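Local structure of uncharacterized protein AbaSI (Acinetobacter baumannii, 4PAR) at residues I183-N188 with Y285-L290; R269-R274 with G289-Q294; R108-I113 with R274-L279; D196-F201 with I223-L228. The protein cleaves DNA carrying 5-hydroxymethylcytosine, pairing a Vsr-like endonuclease domain with an SRA-like domain that probably recognises the modified base. The protein carries 3 engineered substitutions. All coordinates share one frame; numbering follows the deposited sequence.

How the contacts relate
Contacts 1, 2 and 4 lie wholly in the SRA-like domain, while contact 3 ties the endonuclease domain to it. All four reach one mixed beta-sheet, in which strand 221-224 runs beside strand 268-276, and that strand beside 283-295. Contacts 1 and 2 share Gly289 and Leu290, with centres about 10 Å apart; contacts 2 and 3 share Arg274, with centres about 17 Å apart. Along the chain, contact 4 is nested inside the loops closed by contacts 1 and 3, which cross each other, and it closes before contact 2 opens. Arg286 of contact 1 also bridges to Asp111 of contact 3, so the sheet that contacts the DNA also touches the nuclease domain directly.

Contact 1. Residues I183-N188 with Y285-L290; sequences ISLADN and YRFMGL. With nucleotides of chain C.
Asn188 OD1 is held by both terminal nitrogens of Arg286, at 2.9 Å from NH1 and 3.2 Å from NH2. The guanidinium approaches end-on with the oxygen close to its own plane, yet both nitrogens reach OD1 from the same face of the amide, NH1 standing well above the carbonyl plane. The amide and guanidinium planes are turned 57° apart, so this is a forked grip on one oxygen rather than a flat pairing of two groups. A bend at chi3 (-72°) places NE, which forms a salt bridge with Asp111 of the endonuclease domain.

Phe287 carries the apolar half. Its CG stands anti to the backbone N (chi1 173°), and this puts the ring against Ile183 and Leu185. Ile183 CG2 lies over one face, 4.0 Å from the ring centroid in a CH-pi contact, while Gly289 N sits over the centre of the opposite face. Leu185 crosses Phe287 at about a right angle, its CD2 methyl 3.6 Å from Phe287 CD2. Branched aliphatic residues suit these places because their methyls fit against an aromatic surface. Ser184 shapes the turn that follows: its OG accepts from Ala186 N at 3.1 Å, an ST turn.

Nearer the start of strand 283-295, Tyr285 OH donates to OP2 of nucleotide DA7 of chain C at 3.0 Å. Asp111 supplies the countercharge and the amide oxygen of Asn188 satisfies N-H groups, which probably lowers the cost of burying the arginine, while the tyrosine supplies a neutral donor to the DNA backbone.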
# COMPACT_ATOMS: atom_id res chain seq x y z
N ILE F 183 9.94 35.44 8.82
CA ILE F 183 9.85 34.00 8.97
C ILE F 183 11.04 33.52 9.78
O ILE F 183 12.20 33.71 9.39
CB ILE F 183 9.82 33.29 7.61
CG1 ILE F 183 8.52 33.63 6.86
CG2 ILE F 183 9.96 31.79 7.79
CD1 ILE F 183 8.40 32.96 5.52
N SER F 184 10.74 32.91 10.92
CA SER F 184 11.76 32.54 11.90
C SER F 184 11.76 31.04 12.21
O SER F 184 10.79 30.34 11.93
CB SER F 184 11.55 33.33 13.19
OG SER F 184 12.39 32.85 14.23
N LEU F 185 12.86 30.57 12.77
CA LEU F 185 12.97 29.17 13.18
C LEU F 185 12.20 28.94 14.47
O LEU F 185 11.70 27.85 14.72
CB LEU F 185 14.43 28.78 13.36
CG LEU F 185 15.25 28.77 12.07
CD1 LEU F 185 16.68 28.35 12.34
CD2 LEU F 185 14.61 27.84 11.06
N ALA F 186 12.12 29.98 15.29
CA ALA F 186 11.36 29.90 16.54
C ALA F 186 9.87 29.74 16.24
O ALA F 186 9.15 29.09 17.00
CB ALA F 186 11.61 31.14 17.38
N ASP F 187 9.43 30.32 15.13
CA ASP F 187 8.03 30.23 14.72
C ASP F 187 7.70 28.86 14.16
O ASP F 187 6.53 28.51 14.02
CB ASP F 187 7.71 31.31 13.68
CG ASP F 187 7.82 32.71 14.24
OD1 ASP F 187 8.67 32.93 15.11
OD2 ASP F 187 7.04 33.58 13.79
N ASN F 188 8.74 28.10 13.81
CA ASN F 188 8.58 26.75 13.28
C ASN F 188 7.70 26.75 12.04
O ASN F 188 6.61 26.18 12.03
CB ASN F 188 8.00 25.82 14.36
CG ASN F 188 8.14 24.35 14.00
OD1 ASN F 188 9.21 23.76 14.16
ND2 ASN F 188 7.05 23.75 13.54
N TYR F 285 7.17 22.09 3.05
CA TYR F 285 8.43 22.82 2.95
C TYR F 285 8.73 23.63 4.21
O TYR F 285 8.02 24.58 4.55
CB TYR F 285 8.41 23.70 1.68
CG TYR F 285 8.35 22.83 0.44
CD1 TYR F 285 7.13 22.36 -0.04
CD2 TYR F 285 9.51 22.42 -0.20
CE1 TYR F 285 7.07 21.53 -1.13
CE2 TYR F 285 9.46 21.60 -1.31
CZ TYR F 285 8.24 21.15 -1.77
OH TYR F 285 8.17 20.33 -2.87
N ARG F 286 9.80 23.23 4.89
CA ARG F 286 10.16 23.78 6.20
C ARG F 286 11.33 24.74 6.11
O ARG F 286 12.37 24.42 5.53
CB ARG F 286 10.50 22.65 7.18
CG ARG F 286 11.29 23.11 8.40
CD ARG F 286 11.59 21.96 9.35
NE ARG F 286 10.40 21.53 10.07
CZ ARG F 286 9.91 22.15 11.14
NH1 ARG F 286 10.52 23.22 11.63
NH2 ARG F 286 8.82 21.69 11.73
N PHE F 287 11.17 25.91 6.70
CA PHE F 287 12.22 26.91 6.67
C PHE F 287 13.39 26.46 7.52
O PHE F 287 13.23 26.24 8.72
CB PHE F 287 11.66 28.25 7.17
CG PHE F 287 12.68 29.32 7.33
CD1 PHE F 287 13.35 29.84 6.23
CD2 PHE F 287 12.96 29.84 8.58
CE1 PHE F 287 14.28 30.84 6.38
CE2 PHE F 287 13.90 30.84 8.74
CZ PHE F 287 14.55 31.34 7.64
N MET F 288 14.55 26.28 6.90
CA MET F 288 15.75 25.91 7.65
C MET F 288 16.62 27.10 8.07
O MET F 288 17.43 26.98 8.99
CB MET F 288 16.60 24.94 6.82
CG MET F 288 15.98 23.56 6.69
SD MET F 288 15.47 22.90 8.29
CE MET F 288 14.85 21.28 7.82
N GLY F 289 16.46 28.23 7.40
CA GLY F 289 17.25 29.40 7.73
C GLY F 289 17.67 30.22 6.52
O GLY F 289 17.25 29.96 5.39
N LEU F 290 18.53 31.21 6.77
CA LEU F 290 19.23 31.94 5.71
C LEU F 290 20.71 31.57 5.74
O LEU F 290 21.42 31.89 6.71
CB LEU F 290 19.05 33.45 5.86
CG LEU F 290 19.77 34.29 4.81
CD1 LEU F 290 19.40 33.84 3.41
CD2 LEU F 290 19.45 35.77 5.00
P DA C 7 5.12 20.22 -4.62
OP1 DA C 7 5.00 21.49 -3.86
OP2 DA C 7 5.72 19.03 -3.98
O5' DA C 7 3.68 19.82 -5.18
C5' DA C 7 2.87 20.80 -5.80
C4' DA C 7 1.61 20.18 -6.38
O4' DA C 7 1.96 19.27 -7.45
C3' DA C 7 0.76 19.38 -5.39
O3' DA C 7 -0.59 19.81 -5.48
C2' DA C 7 0.93 17.93 -5.86
C1' DA C 7 1.19 18.10 -7.34
N9 DA C 7 1.95 17.01 -7.95
C8 DA C 7 3.20 16.59 -7.60
N7 DA C 7 3.65 15.60 -8.33
C5 DA C 7 2.63 15.34 -9.22
C6 DA C 7 2.50 14.40 -10.26
N6 DA C 7 3.44 13.52 -10.58
N1 DA C 7 1.35 14.41 -10.97
C2 DA C 7 0.40 15.31 -10.65
N3 DA C 7 0.42 16.24 -9.70
C4 DA C 7 1.57 16.21 -9.01

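Contact 2. Residues R269-R274 with G289-Q294; sequences RIVFAR and GLYEFQ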
# COMPACT_ATOMS: atom_id res chain seq x y z
N ARG F 269 21.47 31.89 0.11
CA ARG F 269 20.25 31.15 -0.18
C ARG F 269 19.38 31.03 1.06
O ARG F 269 19.83 30.59 2.11
CB ARG F 269 20.58 29.76 -0.73
CG ARG F 269 21.09 29.74 -2.16
CD ARG F 269 21.28 28.31 -2.65
NE ARG F 269 21.86 28.27 -3.99
CZ ARG F 269 22.17 27.15 -4.64
NH1 ARG F 269 21.96 25.97 -4.07
NH2 ARG F 269 22.69 27.21 -5.86
N ILE F 270 18.12 31.45 0.93
CA ILE F 270 17.13 31.19 1.97
C ILE F 270 16.52 29.81 1.71
O ILE F 270 16.04 29.52 0.61
CB ILE F 270 16.04 32.29 2.00
CG1 ILE F 270 14.72 31.74 2.56
CG2 ILE F 270 15.83 32.87 0.61
CD1 ILE F 270 13.65 31.48 1.51
N VAL F 271 16.56 28.95 2.73
CA VAL F 271 16.26 27.54 2.52
C VAL F 271 14.93 27.07 3.09
O VAL F 271 14.57 27.39 4.22
CB VAL F 271 17.37 26.66 3.12
CG1 VAL F 271 17.27 25.24 2.59
CG2 VAL F 271 18.73 27.24 2.79
N PHE F 272 14.19 26.32 2.27
CA PHE F 272 13.03 25.58 2.72
C PHE F 272 13.18 24.12 2.31
O PHE F 272 13.14 23.79 1.12
CB PHE F 272 11.74 26.16 2.13
CG PHE F 272 11.22 27.35 2.87
CD1 PHE F 272 11.83 28.58 2.75
CD2 PHE F 272 10.10 27.24 3.68
CE1 PHE F 272 11.34 29.68 3.43
CE2 PHE F 272 9.61 28.33 4.36
CZ PHE F 272 10.23 29.56 4.23
N ALA F 273 13.34 23.23 3.28
CA ALA F 273 13.60 21.83 2.99
C ALA F 273 12.30 21.08 2.72
O ALA F 273 11.30 21.29 3.40
CB ALA F 273 14.35 21.18 4.14
N ARG F 274 12.33 20.20 1.72
CA ARG F 274 11.15 19.41 1.41
C ARG F 274 11.05 18.25 2.39
O ARG F 274 11.93 17.39 2.45
CB ARG F 274 11.20 18.88 -0.02
CG ARG F 274 10.15 17.82 -0.33
CD ARG F 274 10.20 17.41 -1.78
NE ARG F 274 9.29 16.30 -2.08
CZ ARG F 274 8.96 15.93 -3.31
NH1 ARG F 274 9.45 16.59 -4.36
NH2 ARG F 274 8.13 14.91 -3.50
N GLY F 289 16.46 28.23 7.40
CA GLY F 289 17.25 29.40 7.73
C GLY F 289 17.67 30.22 6.52
O GLY F 289 17.25 29.96 5.39
N LEU F 290 18.53 31.21 6.77
CA LEU F 290 19.23 31.94 5.71
C LEU F 290 20.71 31.57 5.74
O LEU F 290 21.42 31.89 6.71
CB LEU F 290 19.05 33.45 5.86
CG LEU F 290 19.77 34.29 4.81
CD1 LEU F 290 19.40 33.84 3.41
CD2 LEU F 290 19.45 35.77 5.00
N TYR F 291 21.14 30.92 4.67
CA TYR F 291 22.46 30.28 4.58
C TYR F 291 23.40 30.99 3.61
O TYR F 291 22.96 31.57 2.61
CB TYR F 291 22.30 28.81 4.16
CG TYR F 291 21.77 27.88 5.23
CD1 TYR F 291 20.48 28.03 5.72
CD2 TYR F 291 22.55 26.85 5.74
CE1 TYR F 291 19.98 27.18 6.70
CE2 TYR F 291 22.06 26.00 6.71
CZ TYR F 291 20.78 26.17 7.19
OH TYR F 291 20.28 25.32 8.16
N GLU F 292 24.69 30.92 3.90
CA GLU F 292 25.71 31.58 3.08
C GLU F 292 26.78 30.59 2.60
O GLU F 292 27.21 29.71 3.35
CB GLU F 292 26.35 32.72 3.87
CG GLU F 292 27.12 33.72 3.03
CD GLU F 292 27.50 34.96 3.82
OE1 GLU F 292 27.14 36.08 3.39
OE2 GLU F 292 28.15 34.82 4.88
N PHE F 293 27.22 30.77 1.36
CA PHE F 293 28.14 29.86 0.68
C PHE F 293 29.58 30.06 1.17
O PHE F 293 30.12 31.17 1.06
CB PHE F 293 28.03 30.09 -0.84
CG PHE F 293 29.19 29.56 -1.64
CD1 PHE F 293 29.11 28.35 -2.29
CD2 PHE F 293 30.34 30.32 -1.80
CE1 PHE F 293 30.16 27.88 -3.04
CE2 PHE F 293 31.40 29.86 -2.54
CZ PHE F 293 31.32 28.64 -3.17
N GLN F 294 30.20 29.03 1.75
CA GLN F 294 31.60 29.15 2.17
C GLN F 294 32.67 28.53 1.25
O GLN F 294 33.84 28.87 1.37
CB GLN F 294 31.75 28.54 3.58
CG GLN F 294 30.80 29.11 4.61
CD GLN F 294 31.51 29.83 5.73
OE1 GLN F 294 32.49 29.33 6.28
NE2 GLN F 294 31.02 31.02 6.07
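Val271 and Tyr291 meet on one face of an antiparallel beta hairpin, formed by strands 268-276 and 283-295 of the SRA-like domain. Tyr291 CG lies beside its backbone N (chi1 -74°), and the ring crosses the valine at about a right angle. Val271 CG2 does the touching, 3.5 Å from Tyr291 CD1, a compact branched residue against a broad ring. Gly289, the partner of Val271 across the strands, has a positive phi (142°), where a CB would press on the carbonyl O of Met288 as well as meet Tyr291 CE1; the ring meets the glycine with its edge, Gly289 N lying in the ring plane.

On the other face, Leu290 CG is anti to the backbone N (chi1 179°), and its CD1 methyl reaches back to 4.0 Å from Ile270 CB. These two form a non-hydrogen-bonded pair. Arg269 instead leads its extended chain away from the hairpin, to a salt bridge with Glu247 and a cation-pi contact with Trp224.

Arg269 and Tyr291 are a hydrogen-bonded pair, each N donating to the other's O at 2.9 Å. At the next such pair Val271 N donates almost straight to Gly289 O at 2.9 Å, while Val271 O accepts from Met288 N.

Contact 3. Residues R108-I113 with R274-L279; sequences REEDII and RVKDNL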
# COMPACT_ATOMS: atom_id res chain seq x y z
N ARG F 108 14.69 9.01 5.47
CA ARG F 108 15.28 10.30 5.10
C ARG F 108 14.25 11.37 4.73
O ARG F 108 14.39 12.54 5.10
CB ARG F 108 16.23 10.13 3.91
CG ARG F 108 17.33 9.12 4.11
CD ARG F 108 18.27 9.12 2.91
NE ARG F 108 17.55 8.96 1.65
CZ ARG F 108 17.42 7.80 1.01
NH1 ARG F 108 17.98 6.71 1.50
NH2 ARG F 108 16.75 7.75 -0.14
N GLU F 109 13.20 10.97 4.01
CA GLU F 109 12.20 11.91 3.51
C GLU F 109 11.40 12.57 4.63
O GLU F 109 10.78 13.61 4.42
CB GLU F 109 11.24 11.19 2.55
CG GLU F 109 11.92 10.51 1.37
CD GLU F 109 10.93 9.94 0.36
OE1 GLU F 109 9.71 9.93 0.65
OE2 GLU F 109 11.36 9.51 -0.73
N GLU F 110 11.44 11.98 5.82
CA GLU F 110 10.65 12.45 6.96
C GLU F 110 11.12 13.80 7.45
O GLU F 110 12.21 14.25 7.11
CB GLU F 110 10.70 11.44 8.11
CG GLU F 110 10.06 10.09 7.79
CD GLU F 110 8.57 10.20 7.50
OE1 GLU F 110 7.95 11.21 7.91
OE2 GLU F 110 8.03 9.26 6.87
N ASP F 111 10.29 14.46 8.25
CA ASP F 111 10.61 15.80 8.72
C ASP F 111 11.42 15.67 9.99
O ASP F 111 10.89 15.41 11.07
CB ASP F 111 9.34 16.61 8.99
CG ASP F 111 9.62 17.98 9.57
OD1 ASP F 111 10.53 18.67 9.07
OD2 ASP F 111 8.93 18.36 10.54
N ILE F 112 12.71 15.94 9.85
CA ILE F 112 13.66 15.68 10.90
C ILE F 112 14.27 16.99 11.33
O ILE F 112 14.82 17.72 10.51
CB ILE F 112 14.75 14.70 10.43
CG1 ILE F 112 14.09 13.47 9.81
CG2 ILE F 112 15.66 14.33 11.59
CD1 ILE F 112 15.05 12.40 9.34
N ILE F 113 14.15 17.31 12.61
CA ILE F 113 14.56 18.62 13.06
C ILE F 113 15.78 18.56 13.98
O ILE F 113 16.27 17.48 14.32
CB ILE F 113 13.42 19.33 13.80
CG1 ILE F 113 13.11 18.60 15.11
CG2 ILE F 113 12.19 19.41 12.92
CD1 ILE F 113 12.16 19.35 15.99
N ARG F 274 12.33 20.20 1.72
CA ARG F 274 11.15 19.41 1.41
C ARG F 274 11.05 18.25 2.39
O ARG F 274 11.93 17.39 2.45
CB ARG F 274 11.20 18.88 -0.02
CG ARG F 274 10.15 17.82 -0.33
CD ARG F 274 10.20 17.41 -1.78
NE ARG F 274 9.29 16.30 -2.08
CZ ARG F 274 8.96 15.93 -3.31
NH1 ARG F 274 9.45 16.59 -4.36
NH2 ARG F 274 8.13 14.91 -3.50
N VAL F 275 9.96 18.23 3.15
CA VAL F 275 9.76 17.21 4.16
C VAL F 275 8.34 16.69 4.10
O VAL F 275 7.40 17.43 3.84
CB VAL F 275 10.04 17.76 5.58
CG1 VAL F 275 11.52 18.10 5.74
CG2 VAL F 275 9.18 18.97 5.88
N LYS F 276 8.19 15.39 4.34
CA LYS F 276 6.88 14.77 4.41
C LYS F 276 6.14 15.29 5.65
O LYS F 276 6.74 15.48 6.70
CB LYS F 276 7.03 13.24 4.43
CG LYS F 276 5.80 12.48 4.85
CD LYS F 276 6.08 10.98 4.91
CE LYS F 276 5.13 10.28 5.87
NZ LYS F 276 5.45 8.84 6.04
N ASP F 277 4.84 15.54 5.52
CA ASP F 277 4.04 16.01 6.65
C ASP F 277 3.91 14.90 7.70
O ASP F 277 3.65 13.75 7.34
CB ASP F 277 2.66 16.47 6.18
CG ASP F 277 1.85 17.13 7.28
OD1 ASP F 277 2.45 17.57 8.29
OD2 ASP F 277 0.61 17.23 7.14
N ASN F 278 4.10 15.24 8.97
CA ASN F 278 4.05 14.24 10.04
C ASN F 278 2.69 13.52 10.07
O ASN F 278 2.60 12.36 10.47
CB ASN F 278 4.35 14.89 11.41
CG ASN F 278 3.29 15.87 11.86
OD1 ASN F 278 2.13 15.51 12.08
ND2 ASN F 278 3.68 17.13 12.03
N LEU F 279 1.65 14.22 9.63
CA LEU F 279 0.37 13.60 9.37
C LEU F 279 0.10 13.59 7.87
O LEU F 279 0.49 14.52 7.17
CB LEU F 279 -0.76 14.33 10.09
CG LEU F 279 -0.88 14.14 11.60
CD1 LEU F 279 -1.93 15.08 12.15
CD2 LEU F 279 -1.22 12.69 11.93
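The interface between the endonuclease domain and the SRA-like domain is crossed here, where the loop 108-113 before strand 113-114 lies against the end of strand 268-276. Glu110 and Lys276 join the two by a salt bridge, with Lys276 NZ 2.7 Å from Glu110 OE2. The side chains lie side by side and point the same way. Lys276 is extended beyond CG, whereas Glu110 bends at chi2 (-63°), which carries CD toward the lysine. The bond uses the syn lone pair of OE2, and the other oxygen, OE1, rests 3.5 Å from Lys276 CD. A lysine suits the place because its methylenes can run beside the carboxylate before the ammonium meets it. Lys276 NZ also has a long, weak ion pair with a phosphate of the bound DNA; the glutamate is the main countercharge, and the phosphate probably adds a little.

The backbone supplies a second link: Lys276 N donates to Glu109 O at 3.1 Å, in a nearly straight bond. The lysine is thus held at its root as well as at its tip.

Val275 faces the loop and packs against Asp111, the two side chains crossing obliquely. Asp111 OD1 has its polar partner in Arg286 of the neighbouring strand 283-295, a salt bridge that makes a second charged link between the domains. The valine, with no polar group, packs its methyls beside the acid. Both of them take part, Val275 CG1 and CG2 each standing 3.5 Å from Asp111 OD1.

Contact 4. Residues D196-F201 with I223-L228; sequences DVCNCF and IWFPRL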
# COMPACT_ATOMS: atom_id res chain seq x y z
N ASP F 196 3.56 28.62 -2.24
CA ASP F 196 3.26 29.45 -1.08
C ASP F 196 4.49 30.19 -0.59
O ASP F 196 4.49 31.42 -0.44
CB ASP F 196 2.67 28.60 0.04
CG ASP F 196 1.35 27.97 -0.33
OD1 ASP F 196 0.68 28.47 -1.26
OD2 ASP F 196 0.96 26.97 0.31
N VAL F 197 5.56 29.43 -0.34
CA VAL F 197 6.81 30.00 0.13
C VAL F 197 7.35 30.99 -0.90
O VAL F 197 7.94 32.01 -0.54
CB VAL F 197 7.85 28.89 0.45
CG1 VAL F 197 7.74 27.75 -0.54
CG2 VAL F 197 9.27 29.45 0.48
N CYS F 198 7.11 30.71 -2.18
CA CYS F 198 7.40 31.68 -3.23
C CYS F 198 6.57 32.95 -3.08
O CYS F 198 7.10 34.06 -3.17
CB CYS F 198 7.16 31.07 -4.61
SG CYS F 198 8.56 30.14 -5.28
N ASN F 199 5.27 32.80 -2.84
CA ASN F 199 4.36 33.94 -2.72
C ASN F 199 4.58 34.75 -1.45
O ASN F 199 3.99 35.83 -1.28
CB ASN F 199 2.90 33.48 -2.77
CG ASN F 199 2.51 32.86 -4.09
OD1 ASN F 199 3.12 33.15 -5.12
ND2 ASN F 199 1.51 31.99 -4.06
N CYS F 200 5.40 34.23 -0.55
CA CYS F 200 5.78 34.96 0.65
C CYS F 200 6.71 36.12 0.34
O CYS F 200 6.69 37.15 1.01
CB CYS F 200 6.45 34.03 1.65
SG CYS F 200 5.35 32.79 2.32
N PHE F 201 7.55 35.92 -0.68
CA PHE F 201 8.59 36.87 -1.05
C PHE F 201 8.23 37.80 -2.21
O PHE F 201 9.10 38.51 -2.73
CB PHE F 201 9.88 36.09 -1.34
CG PHE F 201 10.42 35.38 -0.13
CD1 PHE F 201 11.11 36.07 0.86
CD2 PHE F 201 10.20 34.02 0.05
CE1 PHE F 201 11.59 35.42 1.98
CE2 PHE F 201 10.69 33.36 1.17
CZ PHE F 201 11.38 34.07 2.13
N ILE F 223 15.86 31.58 -3.36
CA ILE F 223 14.91 30.74 -2.65
C ILE F 223 15.15 29.30 -3.04
O ILE F 223 15.04 28.94 -4.21
CB ILE F 223 13.45 31.10 -2.97
CG1 ILE F 223 13.26 32.62 -3.04
CG2 ILE F 223 12.51 30.48 -1.96
CD1 ILE F 223 13.22 33.29 -1.70
N TRP F 224 15.48 28.45 -2.07
CA TRP F 224 15.88 27.09 -2.40
C TRP F 224 14.97 26.05 -1.76
O TRP F 224 14.61 26.16 -0.59
CB TRP F 224 17.33 26.87 -1.99
CG TRP F 224 17.96 25.69 -2.63
CD1 TRP F 224 17.57 25.09 -3.80
CD2 TRP F 224 19.08 24.95 -2.15
NE1 TRP F 224 18.39 24.02 -4.07
CE2 TRP F 224 19.33 23.91 -3.07
CE3 TRP F 224 19.90 25.06 -1.02
CZ2 TRP F 224 20.36 22.99 -2.91
CZ3 TRP F 224 20.92 24.15 -0.86
CH2 TRP F 224 21.14 23.13 -1.79
N PHE F 225 14.60 25.02 -2.54
CA PHE F 225 13.75 23.95 -2.04
C PHE F 225 14.41 22.59 -2.19
O PHE F 225 13.89 21.72 -2.88
CB PHE F 225 12.41 23.92 -2.79
CG PHE F 225 11.74 25.25 -2.87
CD1 PHE F 225 11.57 26.03 -1.74
CD2 PHE F 225 11.27 25.73 -4.08
CE1 PHE F 225 10.95 27.26 -1.82
CE2 PHE F 225 10.65 26.96 -4.17
CZ PHE F 225 10.49 27.73 -3.03
N PRO F 226 15.56 22.40 -1.52
CA PRO F 226 16.29 21.15 -1.68
C PRO F 226 15.73 19.99 -0.87
O PRO F 226 15.03 20.20 0.13
CB PRO F 226 17.69 21.51 -1.19
CG PRO F 226 17.43 22.51 -0.12
CD PRO F 226 16.19 23.27 -0.52
N ARG F 227 16.03 18.78 -1.30
CA ARG F 227 15.91 17.62 -0.44
C ARG F 227 17.26 17.46 0.25
O ARG F 227 18.28 17.32 -0.42
CB ARG F 227 15.54 16.36 -1.22
CG ARG F 227 14.21 16.43 -1.95
CD ARG F 227 13.91 15.08 -2.58
NE ARG F 227 12.65 15.04 -3.32
CZ ARG F 227 12.10 13.93 -3.79
NH1 ARG F 227 12.70 12.76 -3.59
NH2 ARG F 227 10.96 13.97 -4.45
N LEU F 228 17.25 17.47 1.57
CA LEU F 228 18.49 17.57 2.34
C LEU F 228 19.11 16.19 2.56
O LEU F 228 20.04 16.03 3.34
CB LEU F 228 18.24 18.26 3.68
CG LEU F 228 18.46 19.77 3.65
CD1 LEU F 228 17.52 20.41 2.67
CD2 LEU F 228 18.28 20.39 5.02
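Ile223 and Phe201 make the CH-pi contact of this apolar interface. The CD1 methyl of Ile223 lies over one face of the phenyl ring, 3.9 Å from its centroid and offset toward the rim, with Phe201 CD2 the nearest ring atom at 3.6 Å. The two side chains meet at a slant. Isoleucine suits the place because its longer branch reaches the ring while CG2 remains near the strand.

Sulfur-aromatic contact is supplied by Cys198. Its SG stands at the edge of the Phe225 ring, in the ring plane, 3.8 Å from Phe225 CZ. The sulfur therefore faces the hydrogen-bearing rim, where the partly positive C-H groups would suit its electron-rich character.

Plain apolar packing completes the set. Val197 and Phe225 reach toward each other tip to tip, and both valine methyls touch the ring, CG1 coming to 3.5 Å from Phe225 CE1. Chi1 of 36° puts Val197 CG1 between the backbone N and the carbonyl carbon. Phe225 CG lies beside its backbone N (chi1 -50°); the ring extends toward the helix, and its far edge, CE1 and CZ, meets Val197 and Cys198. Between the aliphatic chains, Ile223 CG2 meets Val197 CG2 at 4.2 Å.

All five touching residues are buried in the SRA-like domain, where helix 194-200 and Phe201 pack against strand 221-224 and the loop that follows it. Strand 268-276 continues the same core: Ile270 touches both Phe201 and Ile223, and Phe272 meets Val197, so the helix is packed against two neighbouring strands of the sheet.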